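Local structure of transcriptional regulatory protein RcsB (Escherichia coli, 5I4C) at residues A[8-12]-A[13-17]. The protein acts, through this receiver domain and a DNA-binding domain, as response regulator of the Rcs phosphorelay, controlling genes for capsule synthesis, biofilm formation and cell division. Sequence-based numbering, arbitrary orientation.
Sequences IADDH and PIVLF
Leu16 spans the strand end and the loop after it: CD2 lies 3.7 Å from Ile8 CG1, while CD1 meets the backbone oxygen of Asp10, just past the strand, at 3.6 Å. The Ile8 and Leu16 side chains run past each other in opposite senses. One residue earlier on the helix, Val15 crosses the Asp10 side chain nearly at a right angle, its CG2 3.6 Å from Asp10 OD2 and equally 3.6 Å from His12 CB. Chi1 of 174° turns Val15 CG1 anti to the backbone N and onto Asp10 CG (3.8 Å). The backbone closes the turn weakly: His12 O accepts from Leu16 N at 3.3 Å and, at a bent 127°, from Val15 N. Asp10 OD2 takes the N-H of His12 (2.9 Å) on its anti side, 21° out of the carboxylate plane, in a bent bond; this Asx turn fixes the carboxylate just ahead of the helix, where His12 is the N-cap residue. Asp10 OD1 forms a salt bridge with Lys109 and lies close to Asp56, the predicted phosphorylation site, unmodified here. This first strand-to-helix turn of a beta-alpha-beta unit places Asp10 in the acidic pocket characteristic of CheY-like receiver domains.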
ATOM      1  N   ILE A   8       9.718   7.692  -7.490  1.00 25.62           N
ATOM      2  CA  ILE A   8       9.151   7.118  -6.300  1.00 27.50           C
ATOM      3  C   ILE A   8       9.817   5.777  -6.069  1.00 26.61           C
ATOM      4  O   ILE A   8       9.995   4.984  -7.025  1.00 25.23           O
ATOM      5  CB  ILE A   8       7.611   7.048  -6.356  1.00 30.30           C
ATOM      6  CG1 ILE A   8       7.087   6.181  -7.485  1.00 36.91           C
ATOM      7  CG2 ILE A   8       7.007   8.425  -6.622  1.00 30.79           C
ATOM      8  CD1 ILE A   8       5.536   6.079  -7.511  1.00 40.25           C
ATOM      9  N   ALA A   9      10.208   5.515  -4.826  1.00 24.60           N
ATOM     10  CA  ALA A   9      10.937   4.302  -4.539  1.00 25.64           C
ATOM     11  C   ALA A   9      10.442   3.655  -3.260  1.00 25.81           C
ATOM     12  O   ALA A   9      10.353   4.302  -2.200  1.00 24.92           O
ATOM     13  CB  ALA A   9      12.428   4.583  -4.465  1.00 27.14           C
ATOM     14  N   ASP A  10      10.005   2.405  -3.400  1.00 25.79           N
ATOM     15  CA  ASP A  10       9.492   1.610  -2.266  1.00 28.36           C
ATOM     16  C   ASP A  10       9.491   0.173  -2.682  1.00 27.56           C
ATOM     17  O   ASP A  10       9.188  -0.121  -3.842  1.00 26.35           O
ATOM     18  CB  ASP A  10       8.083   2.005  -1.886  1.00 30.02           C
ATOM     19  CG  ASP A  10       7.687   1.472  -0.468  1.00 36.72           C
ATOM     20  OD1 ASP A  10       7.911   2.135   0.527  1.00 45.87           O
ATOM     21  OD2 ASP A  10       7.157   0.399  -0.325  1.00 39.74           O
ATOM     22  N   ASP A  11       9.757  -0.727  -1.766  1.00 29.37           N
ATOM     23  CA  ASP A  11       9.773  -2.143  -2.208  1.00 32.74           C
ATOM     24  C   ASP A  11       8.391  -2.792  -2.164  1.00 32.49           C
ATOM     25  O   ASP A  11       8.315  -3.985  -2.288  1.00 34.57           O
ATOM     26  CB  ASP A  11      10.852  -2.965  -1.486  1.00 36.26           C
ATOM     27  CG  ASP A  11      10.622  -3.062  -0.010  1.00 41.44           C
ATOM     28  OD1 ASP A  11      10.054  -2.085   0.549  1.00 42.64           O
ATOM     29  OD2 ASP A  11      11.042  -4.097   0.576  1.00 45.31           O
ATOM     30  N   HIS A  12       7.314  -2.009  -1.975  1.00 30.26           N
ATOM     31  CA  HIS A  12       5.965  -2.554  -1.969  1.00 31.63           C
ATOM     32  C   HIS A  12       5.214  -2.020  -3.177  1.00 27.30           C
ATOM     33  O   HIS A  12       4.974  -0.820  -3.240  1.00 25.46           O
ATOM     34  CB  HIS A  12       5.252  -2.167  -0.677  1.00 35.55           C
ATOM     35  CG  HIS A  12       5.620  -3.018   0.482  1.00 41.60           C
ATOM     36  ND1 HIS A  12       6.404  -2.557   1.507  1.00 51.31           N
ATOM     37  CD2 HIS A  12       5.394  -4.313   0.736  1.00 48.38           C
ATOM     38  CE1 HIS A  12       6.573  -3.518   2.390  1.00 51.15           C
ATOM     39  NE2 HIS A  12       5.986  -4.604   1.928  1.00 52.50           N
ATOM     40  N   PRO A  13       4.875  -2.887  -4.152  1.00 25.83           N
ATOM     41  CA  PRO A  13       4.238  -2.406  -5.366  1.00 26.54           C
ATOM     42  C   PRO A  13       2.948  -1.653  -5.066  1.00 26.79           C
ATOM     43  O   PRO A  13       2.682  -0.667  -5.696  1.00 26.61           O
ATOM     44  CB  PRO A  13       3.980  -3.681  -6.157  1.00 27.78           C
ATOM     45  CG  PRO A  13       5.106  -4.536  -5.763  1.00 28.47           C
ATOM     46  CD  PRO A  13       5.348  -4.262  -4.309  1.00 27.57           C
ATOM     47  N   ILE A  14       2.158  -2.073  -4.072  1.00 27.05           N
ATOM     48  CA  ILE A  14       0.933  -1.318  -3.787  1.00 26.41           C
ATOM     49  C   ILE A  14       1.179   0.098  -3.269  1.00 24.99           C
ATOM     50  O   ILE A  14       0.308   0.915  -3.410  1.00 24.08           O
ATOM     51  CB  ILE A  14      -0.063  -2.101  -2.864  1.00 27.92           C
ATOM     52  CG1 ILE A  14      -1.528  -1.709  -3.191  1.00 29.31           C
ATOM     53  CG2 ILE A  14       0.289  -1.909  -1.448  1.00 27.49           C
ATOM     54  CD1 ILE A  14      -2.500  -2.769  -2.783  1.00 30.20           C
ATOM     55  N   VAL A  15       2.296   0.349  -2.599  1.00 23.91           N
ATOM     56  CA  VAL A  15       2.646   1.701  -2.195  1.00 24.48           C
ATOM     57  C   VAL A  15       2.889   2.569  -3.427  1.00 24.60           C
ATOM     58  O   VAL A  15       2.370   3.712  -3.540  1.00 23.60           O
ATOM     59  CB  VAL A  15       3.870   1.712  -1.230  1.00 24.94           C
ATOM     60  CG1 VAL A  15       4.322   3.129  -0.924  1.00 24.13           C
ATOM     61  CG2 VAL A  15       3.581   0.970   0.077  1.00 25.82           C
ATOM     62  N   LEU A  16       3.648   2.024  -4.362  1.00 25.31           N
ATOM     63  CA  LEU A  16       3.916   2.739  -5.609  1.00 26.33           C
ATOM     64  C   LEU A  16       2.625   3.022  -6.408  1.00 26.48           C
ATOM     65  O   LEU A  16       2.458   4.115  -6.927  1.00 25.75           O
ATOM     66  CB  LEU A  16       4.934   2.000  -6.431  1.00 27.95           C
ATOM     67  CG  LEU A  16       6.314   1.831  -5.772  1.00 29.04           C
ATOM     68  CD1 LEU A  16       7.176   0.959  -6.673  1.00 32.43           C
ATOM     69  CD2 LEU A  16       6.944   3.151  -5.450  1.00 30.73           C
ATOM     70  N   PHE A  17       1.734   2.046  -6.484  1.00 24.23           N
ATOM     71  CA  PHE A  17       0.430   2.211  -7.137  1.00 24.08           C
ATOM     72  C   PHE A  17      -0.354   3.367  -6.531  1.00 24.50           C
ATOM     73  O   PHE A  17      -0.859   4.228  -7.273  1.00 24.52           O
ATOM     74  CB  PHE A  17      -0.365   0.904  -6.987  1.00 24.43           C
ATOM     75  CG  PHE A  17      -1.710   0.934  -7.616  1.00 25.72           C
ATOM     76  CD1 PHE A  17      -1.853   0.801  -8.968  1.00 28.60           C
ATOM     77  CD2 PHE A  17      -2.815   1.139  -6.872  1.00 25.84           C
ATOM     78  CE1 PHE A  17      -3.134   0.824  -9.536  1.00 30.97           C
ATOM     79  CE2 PHE A  17      -4.081   1.230  -7.407  1.00 27.47           C
ATOM     80  CZ  PHE A  17      -4.254   1.028  -8.753  1.00 29.13           C
TER